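Local coordinates for protein beta-porphyranase B (Bacteroides plebeius, PDB 4AWD) that cleaves the sulfated red-algal polysaccharide porphyran at beta-D-galactose-(1->4)-alpha-L-galactose-6-sulfate linkages, releasing mostly disaccharides, at residues 146-151 against 285-290; 30-35 against 315-320; 206-211 against 220-225; 139-144 against 238-243. One frame throughout, in Å; residues are numbered along the deposited sequence.

Contact 1 (146-151 against 285-290)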
# COMPACT_ATOMS: atom_id res chain seq x y z
N THR A 146 -11.34 12.31 -2.50
CA THR A 146 -11.93 11.00 -2.75
C THR A 146 -10.99 10.05 -3.51
O THR A 146 -11.43 9.05 -4.09
CB THR A 146 -13.24 11.10 -3.55
OG1 THR A 146 -13.05 11.96 -4.67
CG2 THR A 146 -14.41 11.62 -2.68
N MET A 147 -9.69 10.37 -3.52
CA MET A 147 -8.65 9.45 -4.00
C MET A 147 -7.95 8.81 -2.81
O MET A 147 -7.87 9.39 -1.72
CB MET A 147 -7.66 10.16 -4.92
CG MET A 147 -8.22 10.37 -6.31
SD MET A 147 -7.20 11.34 -7.44
CE MET A 147 -5.79 10.24 -7.68
N SER A 148 -7.45 7.59 -3.02
CA SER A 148 -6.92 6.77 -1.93
C SER A 148 -5.62 7.34 -1.38
O SER A 148 -4.89 8.03 -2.09
CB SER A 148 -6.66 5.35 -2.43
OG SER A 148 -5.64 5.38 -3.43
N SER A 149 -5.36 7.06 -0.11
CA SER A 149 -4.03 7.20 0.49
C SER A 149 -3.68 5.79 0.93
O SER A 149 -4.42 5.21 1.71
CB SER A 149 -4.06 8.13 1.71
OG SER A 149 -4.52 9.43 1.36
N THR A 150 -2.59 5.24 0.42
CA THR A 150 -2.28 3.84 0.70
C THR A 150 -0.80 3.60 1.02
O THR A 150 0.06 4.39 0.67
CB THR A 150 -2.67 2.91 -0.47
OG1 THR A 150 -1.93 3.28 -1.63
CG2 THR A 150 -4.16 2.99 -0.77
N PHE A 151 -0.55 2.47 1.68
CA PHE A 151 0.78 1.98 2.00
C PHE A 151 0.67 0.47 1.95
O PHE A 151 -0.11 -0.12 2.71
CB PHE A 151 1.20 2.42 3.41
CG PHE A 151 2.54 1.88 3.86
CD1 PHE A 151 3.69 2.13 3.12
CD2 PHE A 151 2.65 1.14 5.02
CE1 PHE A 151 4.94 1.63 3.53
CE2 PHE A 151 3.89 0.66 5.46
CZ PHE A 151 5.03 0.89 4.71
N VAL A 285 0.84 4.58 -2.96
CA VAL A 285 -0.03 4.87 -4.09
C VAL A 285 -1.24 5.76 -3.76
O VAL A 285 -1.87 5.63 -2.73
CB VAL A 285 -0.54 3.56 -4.73
CG1 VAL A 285 -1.61 3.83 -5.77
CG2 VAL A 285 0.62 2.79 -5.35
N THR A 286 -1.55 6.62 -4.72
CA THR A 286 -2.69 7.53 -4.66
C THR A 286 -3.58 7.21 -5.88
O THR A 286 -3.17 7.37 -7.03
CB THR A 286 -2.13 8.97 -4.70
OG1 THR A 286 -2.23 9.56 -3.38
CG2 THR A 286 -2.82 9.79 -5.69
N GLU A 287 -4.79 6.69 -5.63
CA GLU A 287 -5.56 6.14 -6.74
C GLU A 287 -7.03 6.45 -6.70
O GLU A 287 -7.57 7.06 -5.75
CB GLU A 287 -5.39 4.62 -6.83
CG GLU A 287 -6.45 3.82 -6.10
CD GLU A 287 -5.86 2.59 -5.43
OE1 GLU A 287 -5.12 2.77 -4.44
OE2 GLU A 287 -6.12 1.45 -5.91
N THR A 288 -7.69 6.08 -7.78
CA THR A 288 -9.10 6.30 -7.87
C THR A 288 -9.76 4.88 -7.90
O THR A 288 -9.17 3.91 -8.43
CB THR A 288 -9.34 7.31 -9.07
OG1 THR A 288 -10.41 8.23 -8.82
CG2 THR A 288 -9.52 6.64 -10.31
N TYR A 289 -10.93 4.75 -7.25
CA TYR A 289 -11.66 3.46 -7.14
C TYR A 289 -12.98 3.50 -7.90
O TYR A 289 -13.67 4.52 -7.88
CB TYR A 289 -12.04 3.17 -5.70
CG TYR A 289 -10.92 2.90 -4.73
CD1 TYR A 289 -10.13 1.76 -4.83
CD2 TYR A 289 -10.70 3.76 -3.65
CE1 TYR A 289 -9.13 1.50 -3.91
CE2 TYR A 289 -9.71 3.53 -2.74
CZ TYR A 289 -8.92 2.40 -2.86
OH TYR A 289 -7.94 2.17 -1.92
N ASP A 290 -13.36 2.38 -8.52
CA ASP A 290 -14.61 2.30 -9.30
C ASP A 290 -15.84 2.43 -8.43
O ASP A 290 -16.93 2.82 -8.90
CB ASP A 290 -14.69 0.98 -10.09
CG ASP A 290 -13.61 0.85 -11.13
OD1 ASP A 290 -12.97 1.88 -11.47
OD2 ASP A 290 -13.40 -0.30 -11.60
O HOH W 1 -12.14 7.21 -6.23
O HOH W 2 -4.67 10.83 -2.11

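Contact 2 (30-35 against 315-320)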
# COMPACT_ATOMS: atom_id res chain seq x y z
N SER A 30 18.58 6.91 12.37
CA SER A 30 18.49 7.10 13.83
C SER A 30 17.06 7.12 14.36
O SER A 30 16.77 6.57 15.43
CB SER A 30 19.19 8.39 14.27
OG SER A 30 20.39 8.60 13.55
N LEU A 31 16.18 7.79 13.62
CA LEU A 31 14.80 7.90 14.05
C LEU A 31 14.13 6.53 14.02
O LEU A 31 13.38 6.19 14.94
CB LEU A 31 14.04 8.92 13.19
CG LEU A 31 14.36 10.38 13.55
CD1 LEU A 31 13.67 11.32 12.60
CD2 LEU A 31 13.96 10.69 14.98
N ALA A 32 14.45 5.74 13.00
CA ALA A 32 13.92 4.38 12.88
C ALA A 32 14.46 3.46 13.96
O ALA A 32 13.71 2.64 14.49
CB ALA A 32 14.20 3.79 11.48
N GLU A 33 15.75 3.58 14.28
CA GLU A 33 16.34 2.79 15.38
C GLU A 33 15.64 3.10 16.70
O GLU A 33 15.26 2.19 17.44
CB GLU A 33 17.84 3.05 15.51
CG GLU A 33 18.56 2.19 16.54
CD GLU A 33 18.91 0.79 16.04
OE1 GLU A 33 18.73 0.50 14.83
OE2 GLU A 33 19.38 -0.03 16.87
N GLU A 34 15.45 4.39 16.97
CA GLU A 34 14.75 4.85 18.16
C GLU A 34 13.30 4.35 18.22
O GLU A 34 12.79 4.06 19.30
CB GLU A 34 14.82 6.38 18.24
CG GLU A 34 14.06 7.04 19.41
CD GLU A 34 14.67 6.74 20.80
OE1 GLU A 34 15.89 6.45 20.91
OE2 GLU A 34 13.89 6.80 21.79
N HIS A 35 12.66 4.21 17.05
CA HIS A 35 11.27 3.74 16.96
C HIS A 35 11.05 2.26 17.37
O HIS A 35 9.91 1.84 17.54
CB HIS A 35 10.70 4.02 15.56
CG HIS A 35 9.22 3.78 15.44
ND1 HIS A 35 8.29 4.47 16.20
CD2 HIS A 35 8.51 2.95 14.64
CE1 HIS A 35 7.07 4.06 15.88
NE2 HIS A 35 7.18 3.13 14.94
N ARG A 315 9.10 3.06 7.58
CA ARG A 315 10.15 2.37 8.34
C ARG A 315 9.97 0.86 8.33
O ARG A 315 8.88 0.36 8.60
CB ARG A 315 10.28 2.97 9.76
CG ARG A 315 10.29 4.53 9.74
CD ARG A 315 10.99 5.25 10.88
NE ARG A 315 10.18 5.51 12.05
CZ ARG A 315 10.07 6.68 12.70
NH1 ARG A 315 10.70 7.78 12.31
NH2 ARG A 315 9.31 6.74 13.78
N ALA A 316 11.02 0.15 7.95
CA ALA A 316 10.97 -1.32 7.89
C ALA A 316 11.99 -1.97 8.82
O ALA A 316 13.07 -1.42 9.06
CB ALA A 316 11.19 -1.79 6.47
N TYR A 317 11.63 -3.14 9.33
CA TYR A 317 12.51 -3.85 10.24
C TYR A 317 12.59 -5.34 9.92
O TYR A 317 11.71 -5.91 9.29
CB TYR A 317 12.08 -3.63 11.70
CG TYR A 317 11.98 -2.16 12.08
CD1 TYR A 317 10.84 -1.42 11.77
CD2 TYR A 317 13.01 -1.52 12.74
CE1 TYR A 317 10.73 -0.08 12.10
CE2 TYR A 317 12.91 -0.17 13.09
CZ TYR A 317 11.77 0.54 12.76
OH TYR A 317 11.65 1.86 13.08
N LYS A 318 13.70 -5.93 10.35
CA LYS A 318 13.98 -7.36 10.26
C LYS A 318 14.22 -7.93 11.64
O LYS A 318 14.76 -7.27 12.52
CB LYS A 318 15.27 -7.56 9.46
CG LYS A 318 15.10 -8.23 8.12
CD LYS A 318 16.29 -7.90 7.20
CE LYS A 318 17.63 -7.88 7.95
NZ LYS A 318 18.75 -7.45 7.06
N LEU A 319 13.83 -9.19 11.83
CA LEU A 319 14.22 -9.91 13.02
C LEU A 319 15.56 -10.61 12.82
O LEU A 319 15.80 -11.26 11.80
CB LEU A 319 13.16 -10.93 13.42
CG LEU A 319 11.94 -10.39 14.15
CD1 LEU A 319 10.95 -11.52 14.29
CD2 LEU A 319 12.31 -9.82 15.52
N VAL A 320 16.42 -10.47 13.82
CA VAL A 320 17.75 -11.05 13.81
C VAL A 320 17.98 -11.72 15.18
O VAL A 320 17.46 -11.24 16.18
CB VAL A 320 18.79 -9.94 13.47
CG1 VAL A 320 19.94 -9.89 14.44
CG2 VAL A 320 19.26 -10.05 12.02

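Contact 3 (206-211 against 220-225)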
# COMPACT_ATOMS: atom_id res chain seq x y z
N ASN A 206 -5.50 -5.71 4.24
CA ASN A 206 -5.93 -6.83 3.45
C ASN A 206 -4.77 -7.66 2.92
O ASN A 206 -3.62 -7.20 2.91
CB ASN A 206 -6.78 -6.32 2.28
CG ASN A 206 -7.92 -7.26 1.91
OD1 ASN A 206 -8.00 -8.40 2.39
ND2 ASN A 206 -8.81 -6.79 1.03
N THR A 207 -5.08 -8.87 2.48
CA THR A 207 -4.13 -9.74 1.81
C THR A 207 -4.77 -10.29 0.55
O THR A 207 -5.97 -10.59 0.54
CB THR A 207 -3.75 -10.94 2.67
OG1 THR A 207 -4.90 -11.80 2.81
CG2 THR A 207 -3.22 -10.51 4.05
N HIS A 208 -3.96 -10.46 -0.49
CA HIS A 208 -4.44 -11.08 -1.72
C HIS A 208 -3.45 -12.14 -2.17
O HIS A 208 -2.25 -11.86 -2.28
CB HIS A 208 -4.59 -10.03 -2.83
CG HIS A 208 -5.39 -8.83 -2.42
ND1 HIS A 208 -6.73 -8.70 -2.71
CD2 HIS A 208 -5.03 -7.70 -1.77
CE1 HIS A 208 -7.17 -7.55 -2.23
NE2 HIS A 208 -6.16 -6.92 -1.66
N TYR A 209 -3.94 -13.35 -2.41
CA TYR A 209 -3.20 -14.31 -3.19
C TYR A 209 -3.83 -14.31 -4.57
O TYR A 209 -4.97 -14.77 -4.73
CB TYR A 209 -3.25 -15.71 -2.55
CG TYR A 209 -2.34 -16.72 -3.24
CD1 TYR A 209 -2.79 -17.46 -4.31
CD2 TYR A 209 -1.03 -16.91 -2.82
CE1 TYR A 209 -1.98 -18.39 -4.95
CE2 TYR A 209 -0.20 -17.83 -3.46
CZ TYR A 209 -0.69 -18.57 -4.52
OH TYR A 209 0.10 -19.49 -5.17
N TRP A 210 -3.12 -13.80 -5.57
CA TRP A 210 -3.67 -13.72 -6.92
C TRP A 210 -3.41 -15.01 -7.66
O TRP A 210 -2.28 -15.48 -7.71
CB TRP A 210 -3.06 -12.54 -7.70
CG TRP A 210 -3.48 -11.23 -7.18
CD1 TRP A 210 -2.80 -10.44 -6.30
CD2 TRP A 210 -4.70 -10.54 -7.47
NE1 TRP A 210 -3.51 -9.30 -6.03
CE2 TRP A 210 -4.69 -9.33 -6.74
CE3 TRP A 210 -5.80 -10.82 -8.30
CZ2 TRP A 210 -5.73 -8.40 -6.80
CZ3 TRP A 210 -6.84 -9.89 -8.37
CH2 TRP A 210 -6.79 -8.69 -7.61
N TYR A 211 -4.46 -15.59 -8.25
CA TYR A 211 -4.31 -16.84 -8.99
C TYR A 211 -5.03 -16.81 -10.32
O TYR A 211 -6.16 -16.31 -10.42
CB TYR A 211 -4.80 -18.03 -8.17
CG TYR A 211 -4.62 -19.36 -8.88
CD1 TYR A 211 -3.39 -20.02 -8.87
CD2 TYR A 211 -5.68 -19.96 -9.55
CE1 TYR A 211 -3.22 -21.24 -9.50
CE2 TYR A 211 -5.52 -21.19 -10.20
CZ TYR A 211 -4.29 -21.83 -10.16
OH TYR A 211 -4.11 -23.05 -10.79
N ASP A 220 -9.02 -13.03 -7.30
CA ASP A 220 -8.51 -12.33 -6.13
C ASP A 220 -8.88 -13.15 -4.91
O ASP A 220 -10.04 -13.14 -4.50
CB ASP A 220 -9.14 -10.94 -6.04
CG ASP A 220 -8.57 -10.09 -4.92
OD1 ASP A 220 -7.74 -10.59 -4.12
OD2 ASP A 220 -8.96 -8.91 -4.83
N ASN A 221 -7.91 -13.83 -4.31
CA ASN A 221 -8.21 -14.71 -3.17
C ASN A 221 -7.86 -14.11 -1.81
O ASN A 221 -6.70 -13.89 -1.46
CB ASN A 221 -7.62 -16.11 -3.37
CG ASN A 221 -7.95 -16.67 -4.73
OD1 ASN A 221 -7.18 -16.49 -5.70
ND2 ASN A 221 -9.12 -17.29 -4.84
N THR A 222 -8.92 -13.90 -1.04
CA THR A 222 -8.91 -13.09 0.16
C THR A 222 -9.16 -13.98 1.39
O THR A 222 -9.60 -15.12 1.26
CB THR A 222 -9.95 -11.94 -0.06
OG1 THR A 222 -9.26 -10.80 -0.62
CG2 THR A 222 -10.69 -11.53 1.20
N ALA A 223 -8.81 -13.49 2.57
CA ALA A 223 -9.06 -14.21 3.82
C ALA A 223 -9.70 -13.31 4.88
O ALA A 223 -9.46 -12.10 4.94
CB ALA A 223 -7.78 -14.81 4.34
N LYS A 224 -10.54 -13.92 5.71
CA LYS A 224 -11.23 -13.22 6.77
C LYS A 224 -10.24 -12.82 7.87
O LYS A 224 -9.17 -13.43 8.05
CB LYS A 224 -12.36 -14.09 7.34
N ARG A 225 -10.60 -11.77 8.61
CA ARG A 225 -9.79 -11.30 9.71
C ARG A 225 -10.02 -12.23 10.90
O ARG A 225 -11.12 -12.72 11.12
CB ARG A 225 -10.15 -9.85 10.05
CG ARG A 225 -9.82 -8.88 8.92
CD ARG A 225 -10.34 -7.47 9.19
NE ARG A 225 -10.19 -6.58 8.02
CZ ARG A 225 -10.67 -5.34 7.95
NH1 ARG A 225 -11.36 -4.83 8.97
NH2 ARG A 225 -10.49 -4.62 6.85
O HOH W 3 -7.37 -11.01 3.29
O HOH W 4 -5.31 -14.08 1.10

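Contact 4 (139-144 against 238-243)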
# COMPACT_ATOMS: atom_id res chain seq x y z
N ARG A 139 3.81 6.61 8.93
CA ARG A 139 3.02 7.70 9.52
C ARG A 139 2.46 8.52 8.35
O ARG A 139 3.19 9.21 7.64
CB ARG A 139 3.86 8.57 10.46
CG ARG A 139 3.01 9.37 11.46
CD ARG A 139 3.81 9.92 12.66
NE ARG A 139 4.23 11.29 12.39
CZ ARG A 139 3.63 12.39 12.83
NH1 ARG A 139 2.58 12.33 13.64
NH2 ARG A 139 4.10 13.57 12.47
N MET A 140 1.14 8.43 8.17
CA MET A 140 0.47 8.98 7.00
C MET A 140 -0.67 9.90 7.41
O MET A 140 -1.39 9.64 8.39
CB MET A 140 -0.10 7.84 6.11
CG MET A 140 -0.75 8.32 4.81
SD MET A 140 -1.46 6.93 3.92
CE MET A 140 -2.92 6.62 4.95
N LYS A 141 -0.84 10.98 6.67
CA LYS A 141 -2.07 11.76 6.77
C LYS A 141 -2.70 11.71 5.39
O LYS A 141 -2.03 12.00 4.40
CB LYS A 141 -1.78 13.20 7.23
CG LYS A 141 -3.05 14.08 7.30
CD LYS A 141 -2.88 15.35 8.15
CE LYS A 141 -2.22 16.48 7.38
NZ LYS A 141 -2.83 17.79 7.76
N ALA A 142 -3.97 11.31 5.32
CA ALA A 142 -4.66 11.18 4.01
C ALA A 142 -4.99 12.53 3.41
O ALA A 142 -5.19 13.49 4.13
CB ALA A 142 -5.93 10.32 4.12
N SER A 143 -5.03 12.58 2.08
CA SER A 143 -5.52 13.76 1.37
C SER A 143 -7.01 13.92 1.68
O SER A 143 -7.70 12.91 1.86
CB SER A 143 -5.32 13.61 -0.14
OG SER A 143 -6.07 12.52 -0.64
N LEU A 144 -7.48 15.17 1.78
CA LEU A 144 -8.91 15.46 1.94
C LEU A 144 -9.56 15.43 0.56
O LEU A 144 -9.88 16.45 -0.05
CB LEU A 144 -9.14 16.80 2.65
CG LEU A 144 -10.53 17.00 3.32
CD1 LEU A 144 -10.75 16.05 4.46
CD2 LEU A 144 -10.73 18.43 3.81
N GLU A 238 -7.55 13.93 8.89
CA GLU A 238 -7.44 14.96 9.93
C GLU A 238 -6.08 14.99 10.63
O GLU A 238 -5.70 16.00 11.22
CB GLU A 238 -8.55 14.84 10.98
CG GLU A 238 -10.00 14.92 10.45
CD GLU A 238 -10.27 16.02 9.41
OE1 GLU A 238 -9.52 17.03 9.35
OE2 GLU A 238 -11.24 15.87 8.63
N ASP A 239 -5.36 13.87 10.58
CA ASP A 239 -4.11 13.81 11.30
C ASP A 239 -3.23 12.66 10.85
O ASP A 239 -3.66 11.76 10.12
CB ASP A 239 -4.37 13.72 12.81
CG ASP A 239 -3.33 14.46 13.64
OD1 ASP A 239 -2.27 14.88 13.09
OD2 ASP A 239 -3.57 14.61 14.85
N PHE A 240 -1.98 12.72 11.29
CA PHE A 240 -1.02 11.68 11.01
C PHE A 240 -1.30 10.54 11.94
O PHE A 240 -1.56 10.74 13.12
CB PHE A 240 0.40 12.18 11.26
CG PHE A 240 0.97 12.98 10.13
CD1 PHE A 240 1.60 12.35 9.06
CD2 PHE A 240 0.88 14.38 10.15
CE1 PHE A 240 2.12 13.08 8.02
CE2 PHE A 240 1.39 15.13 9.12
CZ PHE A 240 2.02 14.48 8.03
N HIS A 241 -1.28 9.34 11.39
CA HIS A 241 -1.40 8.16 12.20
C HIS A 241 -0.44 7.11 11.67
O HIS A 241 0.07 7.19 10.56
CB HIS A 241 -2.84 7.62 12.22
CG HIS A 241 -3.82 8.55 12.86
ND1 HIS A 241 -3.99 8.63 14.22
CD2 HIS A 241 -4.69 9.44 12.31
CE1 HIS A 241 -4.91 9.54 14.49
NE2 HIS A 241 -5.36 10.04 13.35
N THR A 242 -0.24 6.10 12.49
CA THR A 242 0.73 5.08 12.25
C THR A 242 -0.03 3.84 11.75
O THR A 242 -1.02 3.42 12.35
CB THR A 242 1.54 4.89 13.58
OG1 THR A 242 2.76 5.65 13.49
CG2 THR A 242 1.86 3.48 13.88
N TYR A 243 0.40 3.29 10.61
CA TYR A 243 -0.22 2.10 10.03
C TYR A 243 0.86 1.07 9.74
O TYR A 243 1.75 1.30 8.91
CB TYR A 243 -1.00 2.44 8.75
CG TYR A 243 -2.05 3.51 8.92
CD1 TYR A 243 -3.35 3.17 9.32
CD2 TYR A 243 -1.76 4.86 8.67
CE1 TYR A 243 -4.33 4.14 9.48
CE2 TYR A 243 -2.73 5.84 8.84
CZ TYR A 243 -4.02 5.47 9.24
OH TYR A 243 -4.99 6.43 9.41
O HOH W 5 -4.08 8.79 8.77

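Contact 1 (146-151 against 285-290)
Ser148 and Glu287 grip each other through both backbone and side chain, and hydrogen bonding dominates their meeting. Ser148 N donates to Glu287 O over 2.8 Å, a nearly straight bond of 163°. The serine hydroxyl is held from two directions: Glu287 N reaches Ser148 OG at 2.7 Å, while OG itself donates to Glu287 OE1 at 2.8 Å, meeting that oxygen on its anti side. With chi1 of 64°, OG sits between its own backbone N and carbonyl carbon, which points it at both groups. Two residues on, Thr150 OG1 gives Val285 O a bond of 2.6 Å, beside a weak one from Thr150 N.

These bonds join the start of strand 149-163 to the chain leaving strand 281-285, beside the probable substrate cleft of the GH16 beta-sandwich (jelly roll). Glu287 is probably a substrate ligand, as in related enzymes; the Ser148 hydroxyl holds its OE1, which also hydrogen-bonds a glycerol, probably from the crystallisation liquor, while OE2 forms a salt bridge with Arg79.

Water adds two bridges, one of them running from Thr146 O to Tyr289 N and Thr288 OG1.

Van der Waals contacts complete the meeting. Ser148 CB lies obliquely against the Tyr289 ring, 3.5 Å from Tyr289 OH, which hydrogen-bonds to Glu181, the presumed proton donor. Met147, bent at its last torsion, brings CE to 3.6 Å from Thr286 CG2.

Contact 2 (30-35 against 315-320)
Arg315 lays the NH2 end of its guanidinium over one face of the His35 imidazole, with NH2 3.4 Å from His35 CG and displaced toward the rim of the ring. The two planes are inclined by 52°, so this is an oblique overlap and not a flat stack. A bend at chi3 (-87°) turns the arginine under the short helix 30-34. There its CD packs 3.6 Å from Ala32 CB, NH1 comes to 3.6 Å from Leu31 CB, and Leu31 O stands above the centre of the guanidinium. Both polar ends have stronger partners nearby: Arg315 NH1 forms a salt bridge with Glu57, a calcium ligand, and His35 NE2 bonds to Glu137.

Tyr317, two residues along the strand, supplies the direct hydrogen bond. Its OH donates to Ala32 O at 2.6 Å, and the carbonyl oxygen lies at the edge of the phenol, in the ring plane. The same hydroxyl touches the rim of the imidazole and stands 3.4 Å from His35 CB.

A single helical turn, crossing at -58°, is therefore laid across the side chains that strand 308-321 turns toward it, as an N-terminal cover on one sheet of the GH16 beta-sandwich.

Contact 3 (206-211 against 220-225)
Tyr209 and Asn221 form the antiparallel hydrogen-bonded pair of a beta hairpin, strands 204-213 and 219-221, at the flank of the probable GH16 substrate cleft. Their two backbone bonds differ in quality. Tyr209 N reaches Asn221 O at 3.0 Å on a lone pair in the carbonyl plane and almost straight, at 172°; Asn221 N reaches Tyr209 O at 3.1 Å from well above that carbonyl plane.

Asp220 and Trp210, the next, non-hydrogen-bonded pair, share the other face of the hairpin with His208. His208 ND1 donates to Asp220 OD1 over 2.6 Å, at 163°, in the plane of the imidazole and on the syn lone pair of the carboxylate. The opposite ring nitrogen, NE2, makes a weak bond to Asp178, so both ring nitrogens have a carboxylate partner, which fixes the rotation of the imidazole. Asp220 also lies over the six-membered part of the Trp210 indole, its CB 3.4 Å from Trp210 CZ3 and its carboxylate inclined 22° to the ring plane. The indole NE1 is satisfied by Glu176, the likely nucleophile, which places this face of the hairpin beside the probable catalytic residues.

Beyond the bridge pairs the strands separate, and water takes over. Thr207 OG1 is hydrogen-bonded to two waters. One of them accepts from Ala223 N and donates to Asn206 OD1. Thr222 OG1 adds a weak bond to Thr207 O. The second water donates to Asn221 O, which already receives Tyr209 N, with 2.9 Å between the water and Asn221 O.

Contact 4 (139-144 against 238-243)
Phe240 is clasped between Arg139 and Lys141, the three residues with most surface buried where strands 134-141 and 241-249 pair antiparallel near their ends, at the surface of the GH16 beta-sandwich; Phe240 immediately precedes the second strand. Arg139 and Lys141 project to the same side, and the phenyl ring fits between them. On one face the guanidinium of Arg139 lies nearly flat, centres 4.5 Å apart and planes at 24°, an offset stack of guanidinium on phenyl; Arg139 NH1 also approaches Phe240 CB to 3.2 Å. Over the opposite face stands Lys141 CB, 3.8 Å from the ring centroid and only 5° off its normal, a well-centred CH-pi contact.

The bend at chi3 of Arg139 (94°) folds its guanidinium back over the phenyl ring, and a salt bridge from NE to the calcium ligand Asp312 helps hold it there. Lys141 runs on past the ring, its CD 3.7 Å from Asp239 CA.

Beneath this layer, Met140 and His241 exchange backbone bonds of 2.9 Å (Met140 N to His241 O) and 3.0 Å (His241 N to Met140 O). On that inner side Met140 CE meets the Tyr243 ring at CE2, and a water donates to Met140 O while lying 2.6 Å from Tyr243 OH.

How the contacts relate
Contact 1 is wholly buried, contact 2 mostly so, contact 3 partly, and contact 4 lies at the surface. Contacts 1 and 4 touch directly: Ser149 OG, which also bonds to Thr309, probably accepts from Ser143 N, and Ser149 CB packs on Met140 SD, tying strand 149-163 to strand 134-141 and the loop after it. Contacts 2 and 4 belong to neighbouring strands, 308-321 and 134-141, and an arginine in each pairs with a calcium ligand. Chemistry follows place. Near the cleft, contacts 1 and 3 rely on carboxylates held by short hydrogen bonds, together with bridging waters; on the outer side, contacts 2 and 4 set guanidinium groups over rings, obliquely on histidine and nearly flat on phenylalanine.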